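Local coordinates for protein DTDP-4-dehydrorhamnose reductase, rfbD ortholog (PDB 1VL0) that probably reduces dTDP-6-deoxy-L-lyxo-4-hexulose to dTDP-L-rhamnose, a step of dTDP-L-rhamnose biosynthesis, and binds a nicotinamide dinucleotide cofactor, at residues M13-I17 and F58-P64; A98-Y102 and V148-P153. All blocks are in the same frame, centred on the assembly; numbering follows the deposited sequence.

Contact 1 (M13-I17 and F58-P64)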
HETATM    1  N   MSE A  13      10.120  -5.830  28.748  1.00 57.86           N
HETATM    2  CA  MSE A  13       9.528  -6.021  27.436  1.00 58.80           C
HETATM    3  C   MSE A  13       8.765  -7.339  27.362  1.00 50.81           C
HETATM    4  O   MSE A  13       9.286  -8.393  27.726  1.00 48.31           O
HETATM    5  CB  MSE A  13      10.601  -6.000  26.354  1.00 56.22           C
HETATM    6  CG  MSE A  13      10.138  -5.339  25.076  1.00 65.75           C
HETATM    7 SE   MSE A  13      11.118  -6.034  23.571  1.00 85.20          SE
HETATM    8  CE  MSE A  13      12.933  -6.203  24.350  1.00 79.24           C
ATOM      9  N   LYS A  14       7.543  -7.264  26.853  1.00 44.49           N
ATOM     10  CA  LYS A  14       6.677  -8.401  26.748  1.00 43.83           C
ATOM     11  C   LYS A  14       6.543  -8.799  25.257  1.00 40.78           C
ATOM     12  O   LYS A  14       6.062  -8.035  24.428  1.00 37.15           O
ATOM     13  CB  LYS A  14       5.352  -8.029  27.376  1.00 44.62           C
ATOM     14  CG  LYS A  14       4.576  -9.185  27.944  1.00 51.44           C
ATOM     15  CD  LYS A  14       3.181  -8.738  28.396  1.00 53.07           C
ATOM     16  CE  LYS A  14       3.136  -8.069  29.771  1.00 61.86           C
ATOM     17  NZ  LYS A  14       1.775  -8.281  30.361  1.00 60.25           N
ATOM     18  N   ILE A  15       6.960 -10.019  24.954  1.00 39.03           N
ATOM     19  CA  ILE A  15       6.929 -10.562  23.628  1.00 41.21           C
ATOM     20  C   ILE A  15       5.975 -11.739  23.525  1.00 39.84           C
ATOM     21  O   ILE A  15       6.236 -12.785  24.077  1.00 39.84           O
ATOM     22  CB  ILE A  15       8.326 -10.994  23.203  1.00 40.73           C
ATOM     23  CG1 ILE A  15       9.261  -9.767  23.211  1.00 43.18           C
ATOM     24  CG2 ILE A  15       8.281 -11.586  21.789  1.00 44.60           C
ATOM     25  CD1 ILE A  15      10.701 -10.058  22.900  1.00 44.44           C
ATOM     26  N   LEU A  16       4.900 -11.553  22.776  1.00 36.97           N
ATOM     27  CA  LEU A  16       4.011 -12.639  22.417  1.00 36.69           C
ATOM     28  C   LEU A  16       4.539 -13.341  21.202  1.00 35.57           C
ATOM     29  O   LEU A  16       4.845 -12.689  20.174  1.00 35.95           O
ATOM     30  CB  LEU A  16       2.615 -12.103  22.131  1.00 37.19           C
ATOM     31  CG  LEU A  16       1.596 -13.067  21.531  1.00 39.11           C
ATOM     32  CD1 LEU A  16       1.237 -14.211  22.503  1.00 36.87           C
ATOM     33  CD2 LEU A  16       0.330 -12.299  21.155  1.00 40.46           C
ATOM     34  N   ILE A  17       4.643 -14.668  21.291  1.00 33.83           N
ATOM     35  CA  ILE A  17       4.989 -15.490  20.145  1.00 36.26           C
ATOM     36  C   ILE A  17       3.807 -16.352  19.806  1.00 35.87           C
ATOM     37  O   ILE A  17       3.318 -17.090  20.670  1.00 34.31           O
ATOM     38  CB  ILE A  17       6.222 -16.382  20.430  1.00 35.34           C
ATOM     39  CG1 ILE A  17       7.407 -15.529  20.852  1.00 38.87           C
ATOM     40  CG2 ILE A  17       6.592 -17.231  19.168  1.00 35.70           C
ATOM     41  CD1 ILE A  17       8.529 -16.354  21.493  1.00 42.13           C
ATOM     42  N   PHE A  58      -7.217 -10.952  23.979  1.00 36.61           N
ATOM     43  CA  PHE A  58      -5.897 -11.372  24.453  1.00 37.76           C
ATOM     44  C   PHE A  58      -4.946 -10.170  24.497  1.00 36.74           C
ATOM     45  O   PHE A  58      -4.301  -9.891  25.510  1.00 36.06           O
ATOM     46  CB  PHE A  58      -5.342 -12.459  23.520  1.00 39.10           C
ATOM     47  CG  PHE A  58      -4.137 -13.161  24.055  1.00 41.79           C
ATOM     48  CD1 PHE A  58      -2.871 -12.583  23.925  1.00 42.96           C
ATOM     49  CD2 PHE A  58      -4.258 -14.408  24.692  1.00 40.16           C
ATOM     50  CE1 PHE A  58      -1.745 -13.224  24.405  1.00 42.65           C
ATOM     51  CE2 PHE A  58      -3.136 -15.060  25.165  1.00 45.62           C
ATOM     52  CZ  PHE A  58      -1.879 -14.470  25.026  1.00 40.92           C
ATOM     53  N   PHE A  59      -4.872  -9.446  23.387  1.00 36.35           N
ATOM     54  CA  PHE A  59      -4.007  -8.253  23.352  1.00 34.88           C
ATOM     55  C   PHE A  59      -4.417  -7.175  24.354  1.00 35.21           C
ATOM     56  O   PHE A  59      -3.574  -6.555  24.981  1.00 37.41           O
ATOM     57  CB  PHE A  59      -3.997  -7.671  21.964  1.00 34.14           C
ATOM     58  CG  PHE A  59      -2.987  -8.320  21.053  1.00 30.52           C
ATOM     59  CD1 PHE A  59      -3.174  -9.607  20.588  1.00 33.05           C
ATOM     60  CD2 PHE A  59      -1.841  -7.647  20.677  1.00 33.96           C
ATOM     61  CE1 PHE A  59      -2.231 -10.192  19.696  1.00 37.33           C
ATOM     62  CE2 PHE A  59      -0.890  -8.247  19.869  1.00 34.11           C
ATOM     63  CZ  PHE A  59      -1.101  -9.509  19.371  1.00 30.76           C
ATOM     64  N   ASN A  60      -5.717  -6.943  24.490  1.00 35.94           N
ATOM     65  CA  ASN A  60      -6.203  -5.916  25.412  1.00 39.57           C
ATOM     66  C   ASN A  60      -5.882  -6.266  26.866  1.00 40.01           C
ATOM     67  O   ASN A  60      -5.623  -5.359  27.643  1.00 43.02           O
ATOM     68  CB  ASN A  60      -7.703  -5.663  25.247  1.00 40.24           C
ATOM     69  CG  ASN A  60      -8.052  -5.020  23.899  1.00 44.14           C
ATOM     70  OD1 ASN A  60      -7.206  -4.468  23.213  1.00 44.22           O
ATOM     71  ND2 ASN A  60      -9.319  -5.079  23.537  1.00 38.57           N
ATOM     72  N   GLU A  61      -5.866  -7.557  27.191  1.00 40.94           N
ATOM     73  CA  GLU A  61      -5.571  -8.029  28.554  1.00 46.20           C
ATOM     74  C   GLU A  61      -4.067  -8.142  28.803  1.00 44.48           C
ATOM     75  O   GLU A  61      -3.581  -7.678  29.840  1.00 45.04           O
ATOM     76  CB  GLU A  61      -6.280  -9.377  28.832  1.00 47.18           C
ATOM     77  CG  GLU A  61      -7.810  -9.234  28.804  1.00 56.28           C
ATOM     78  CD  GLU A  61      -8.617 -10.529  29.057  1.00 58.06           C
ATOM     79  OE1 GLU A  61      -8.063 -11.662  28.978  1.00 71.27           O
ATOM     80  OE2 GLU A  61      -9.845 -10.389  29.308  1.00 67.43           O
ATOM     81  N   LYS A  62      -3.326  -8.726  27.855  1.00 41.96           N
ATOM     82  CA  LYS A  62      -1.900  -8.967  28.049  1.00 42.48           C
ATOM     83  C   LYS A  62      -1.013  -7.771  27.701  1.00 42.97           C
ATOM     84  O   LYS A  62       0.106  -7.661  28.199  1.00 42.56           O
ATOM     85  CB  LYS A  62      -1.430 -10.184  27.245  1.00 43.26           C
ATOM     86  CG  LYS A  62      -1.542 -11.513  27.979  1.00 49.54           C
ATOM     87  CD  LYS A  62      -2.964 -11.982  28.100  1.00 52.85           C
ATOM     88  CE  LYS A  62      -3.035 -13.371  28.766  1.00 57.28           C
ATOM     89  NZ  LYS A  62      -4.439 -13.661  29.223  1.00 61.25           N
ATOM     90  N   LYS A  63      -1.475  -6.928  26.779  1.00 43.24           N
ATOM     91  CA  LYS A  63      -0.713  -5.780  26.310  1.00 42.71           C
ATOM     92  C   LYS A  63       0.775  -6.058  25.976  1.00 40.52           C
ATOM     93  O   LYS A  63       1.685  -5.403  26.489  1.00 37.53           O
ATOM     94  CB  LYS A  63      -0.873  -4.638  27.314  1.00 43.82           C
ATOM     95  CG  LYS A  63      -2.362  -4.358  27.542  1.00 48.88           C
ATOM     96  CD  LYS A  63      -2.683  -2.951  28.025  1.00 56.39           C
ATOM     97  CE  LYS A  63      -2.770  -2.858  29.523  1.00 71.85           C
ATOM     98  NZ  LYS A  63      -3.700  -3.854  30.141  1.00 80.40           N
ATOM     99  N   PRO A  64       1.044  -6.988  25.074  1.00 38.53           N
ATOM    100  CA  PRO A  64       2.436  -7.214  24.670  1.00 37.94           C
ATOM    101  C   PRO A  64       3.034  -5.969  24.029  1.00 36.59           C
ATOM    102  O   PRO A  64       2.299  -5.056  23.620  1.00 36.61           O
ATOM    103  CB  PRO A  64       2.328  -8.358  23.647  1.00 38.05           C
ATOM    104  CG  PRO A  64       0.931  -8.249  23.120  1.00 41.02           C
ATOM    105  CD  PRO A  64       0.091  -7.815  24.317  1.00 38.71           C
TER
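K14 reaches from strand 13-17 to the C-terminal end of helix 58-62, touching P64 near its root and K62 towards its tip. Its CB lies 4.1 Å from CA of P64, with the backbones already close at this point. CD, which also nears that CA, and CE both run alongside O of K62, and the bend at chi3 (-81°) brings NZ onto the same oxygen. The hydrogen bond from K14 NZ to K62 O is 2.8 Å long; NZ lies in the carbonyl plane, with a C=O...N angle of 147°. This carbonyl belongs to the last helical turn, and K63, with positive phi, leaves the helix directly after it.

Two residues on, L16 divides its branches between two rings, CD1 packing 3.7 Å from CE1 of F58 and CD2 3.6 Å from CZ of F59. Its CB rests 4.1 Å from CB of P64. The F58 ring also carries CD of K62 over its centre, 4.0 Å above the plane. The axes of the short segments 13-17 and 58-62 run nearly antiparallel (157°), 11.4 Å apart at closest approach, and the chain returns through P64 to strand 66-69, parallel to 13-18: the helix-over-sheet layering of a Rossmann-type nucleotide-binding fold.

Contact 2 (A98-Y102 and V148-P153); sequences AAAAY and VKALNP
N152 and A98 meet where helix 136-151 ends against helix 83-104, and the asparagine amide sets the geometry. With CG anti to the backbone nitrogen (chi1 -164°), the amide is carried over the backbone of 98-102. Its ND2 donates to O of A98 at 3.2 Å. The bond is bent, with an N-H...O angle of 137°, and the oxygen lies 28° out of the amide plane; at the acceptor, ND2 sits in the carbonyl plane on a lone pair. ND2 is also 3.3 Å from N of Y102, but both are donors, so this is proximity without a bond. CB of A101 borders the same nitrogen at 3.4 Å.

Y102 approaches from the other end of the segment. Its CB is 3.5 Å from O of L151, and its ring crosses the P153 ring obliquely, CD1 being 3.8 Å from the proline CD. The amide oxygen OD1 of N152 lies at the edge of the tyrosine ring, near its plane. At the beginning of the segment, A98 turns its methyl group into the other helix: CB is 3.7 Å from CA of V148 and 4.1 Å from CB of L151.

Y102 also packs on Y102 of the second and third subunits, while L151 meets P153 of the second, so this helix junction lies at the trimer interface. The chemistry is that of a small-residue helix contact pinned by one buried amide. A98 O accepts from both Y102 N and N152 ND2, while the amide also donates to A106 O and accepts from K154 N through OD1. N152 thereby ties the end of its helix to helix 83-104 and to A106, just ahead of strand 107-113, while OD1 holds the turn into strand 155-164.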
ATOM      1  N   ALA A  98      -1.956  -7.928  13.591  1.00 30.48           N
ATOM      2  CA  ALA A  98      -1.455  -6.600  13.257  1.00 31.04           C
ATOM      3  C   ALA A  98      -2.333  -5.481  13.821  1.00 29.62           C
ATOM      4  O   ALA A  98      -1.819  -4.518  14.450  1.00 33.84           O
ATOM      5  CB  ALA A  98      -1.273  -6.458  11.747  1.00 30.61           C
ATOM      6  N   ALA A  99      -3.651  -5.623  13.661  1.00 29.07           N
ATOM      7  CA  ALA A  99      -4.600  -4.640  14.152  1.00 29.68           C
ATOM      8  C   ALA A  99      -4.701  -4.642  15.672  1.00 30.56           C
ATOM      9  O   ALA A  99      -4.781  -3.576  16.274  1.00 31.65           O
ATOM     10  CB  ALA A  99      -5.960  -4.904  13.597  1.00 32.69           C
ATOM     11  N   ALA A 100      -4.700  -5.833  16.256  1.00 32.89           N
ATOM     12  CA  ALA A 100      -4.797  -5.976  17.720  1.00 33.33           C
ATOM     13  C   ALA A 100      -3.537  -5.383  18.330  1.00 32.91           C
ATOM     14  O   ALA A 100      -3.593  -4.717  19.317  1.00 34.04           O
ATOM     15  CB  ALA A 100      -4.959  -7.425  18.091  1.00 34.74           C
ATOM     16  N   ALA A 101      -2.387  -5.672  17.733  1.00 34.24           N
ATOM     17  CA  ALA A 101      -1.129  -5.041  18.123  1.00 33.13           C
ATOM     18  C   ALA A 101      -1.232  -3.530  18.064  1.00 33.24           C
ATOM     19  O   ALA A 101      -0.940  -2.848  19.046  1.00 33.73           O
ATOM     20  CB  ALA A 101       0.036  -5.546  17.261  1.00 33.27           C
ATOM     21  N   TYR A 102      -1.611  -2.994  16.918  1.00 32.26           N
ATOM     22  CA  TYR A 102      -1.817  -1.557  16.768  1.00 31.52           C
ATOM     23  C   TYR A 102      -2.650  -0.911  17.874  1.00 33.36           C
ATOM     24  O   TYR A 102      -2.318   0.142  18.368  1.00 33.97           O
ATOM     25  CB  TYR A 102      -2.427  -1.227  15.404  1.00 32.32           C
ATOM     26  CG  TYR A 102      -2.547   0.261  15.172  1.00 30.26           C
ATOM     27  CD1 TYR A 102      -1.450   1.009  14.803  1.00 28.67           C
ATOM     28  CD2 TYR A 102      -3.768   0.932  15.374  1.00 31.16           C
ATOM     29  CE1 TYR A 102      -1.550   2.384  14.614  1.00 33.67           C
ATOM     30  CE2 TYR A 102      -3.874   2.307  15.218  1.00 30.71           C
ATOM     31  CZ  TYR A 102      -2.758   3.036  14.831  1.00 32.85           C
ATOM     32  OH  TYR A 102      -2.797   4.400  14.640  1.00 34.05           O
ATOM     33  N   VAL A 148      -0.689  -6.873   7.216  1.00 31.70           N
ATOM     34  CA  VAL A 148       0.181  -6.439   8.305  1.00 34.61           C
ATOM     35  C   VAL A 148       0.640  -4.977   8.066  1.00 33.94           C
ATOM     36  O   VAL A 148       0.518  -4.140   8.927  1.00 33.94           O
ATOM     37  CB  VAL A 148       1.373  -7.404   8.475  1.00 32.73           C
ATOM     38  CG1 VAL A 148       2.409  -6.824   9.366  1.00 38.24           C
ATOM     39  CG2 VAL A 148       0.906  -8.726   9.042  1.00 32.67           C
ATOM     40  N   LYS A 149       1.137  -4.682   6.879  1.00 31.82           N
ATOM     41  CA  LYS A 149       1.606  -3.373   6.586  1.00 33.89           C
ATOM     42  C   LYS A 149       0.475  -2.341   6.596  1.00 37.00           C
ATOM     43  O   LYS A 149       0.676  -1.181   6.956  1.00 39.42           O
ATOM     44  CB  LYS A 149       2.262  -3.355   5.221  1.00 35.19           C
ATOM     45  CG  LYS A 149       3.458  -4.231   5.110  1.00 38.94           C
ATOM     46  CD  LYS A 149       4.276  -3.890   3.857  1.00 40.75           C
ATOM     47  CE  LYS A 149       3.705  -4.569   2.668  1.00 43.39           C
ATOM     48  NZ  LYS A 149       4.556  -4.287   1.481  1.00 57.28           N
ATOM     49  N   ALA A 150      -0.727  -2.746   6.192  1.00 36.35           N
ATOM     50  CA  ALA A 150      -1.841  -1.790   6.097  1.00 33.19           C
ATOM     51  C   ALA A 150      -2.354  -1.435   7.460  1.00 30.93           C
ATOM     52  O   ALA A 150      -2.790  -0.329   7.679  1.00 31.03           O
ATOM     53  CB  ALA A 150      -2.979  -2.383   5.298  1.00 34.65           C
ATOM     54  N   LEU A 151      -2.300  -2.390   8.374  1.00 28.90           N
ATOM     55  CA  LEU A 151      -2.935  -2.228   9.682  1.00 28.67           C
ATOM     56  C   LEU A 151      -2.034  -1.815  10.854  1.00 29.36           C
ATOM     57  O   LEU A 151      -2.533  -1.566  11.935  1.00 30.80           O
ATOM     58  CB  LEU A 151      -3.640  -3.521  10.025  1.00 28.58           C
ATOM     59  CG  LEU A 151      -4.826  -3.853   9.115  1.00 31.11           C
ATOM     60  CD1 LEU A 151      -5.209  -5.284   9.296  1.00 31.11           C
ATOM     61  CD2 LEU A 151      -6.019  -2.904   9.367  1.00 34.65           C
ATOM     62  N   ASN A 152      -0.715  -1.790  10.653  1.00 32.47           N
ATOM     63  CA  ASN A 152       0.245  -1.465  11.700  1.00 30.72           C
ATOM     64  C   ASN A 152       1.544  -0.876  11.098  1.00 31.32           C
ATOM     65  O   ASN A 152       2.308  -1.615  10.492  1.00 31.45           O
ATOM     66  CB  ASN A 152       0.537  -2.721  12.584  1.00 32.38           C
ATOM     67  CG  ASN A 152       1.219  -2.383  13.904  1.00 36.72           C
ATOM     68  OD1 ASN A 152       1.907  -1.361  14.009  1.00 32.63           O
ATOM     69  ND2 ASN A 152       1.018  -3.226  14.925  1.00 31.48           N
ATOM     70  N   PRO A 153       1.796   0.429  11.287  1.00 30.54           N
ATOM     71  CA  PRO A 153       3.058   1.056  10.828  1.00 30.92           C
ATOM     72  C   PRO A 153       4.372   0.575  11.469  1.00 30.58           C
ATOM     73  O   PRO A 153       5.430   0.865  10.897  1.00 31.06           O
ATOM     74  CB  PRO A 153       2.863   2.545  11.160  1.00 29.40           C
ATOM     75  CG  PRO A 153       1.402   2.716  11.254  1.00 33.25           C
ATOM     76  CD  PRO A 153       0.915   1.433  11.903  1.00 29.91           C
TER

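In the fold
Along the chain the two contacts come in series, 13-17/58-64 closing before 98-102/148-153 opens, and their centres are 14 Å apart on the same side of the chain's centre. Both belong to the layered nucleotide-binding fold, whose parallel strands 13-18, 66-69, 107-113 and 155-164 are successive neighbours in one sheet. F59 joins them: its ring packs on A100 and A101 of helix 83-104, with CG 3.7 Å from CB of A100. Helices 52-62, 83-104 and 136-151 therefore form a continuous layer. Contact 1 lies nearer the cofactor, with L16 about 9 Å from it between side chain and ligand, whereas contact 2 reaches neighbouring subunits, so the layer connects the nucleotide-binding sheet with the assembly interface.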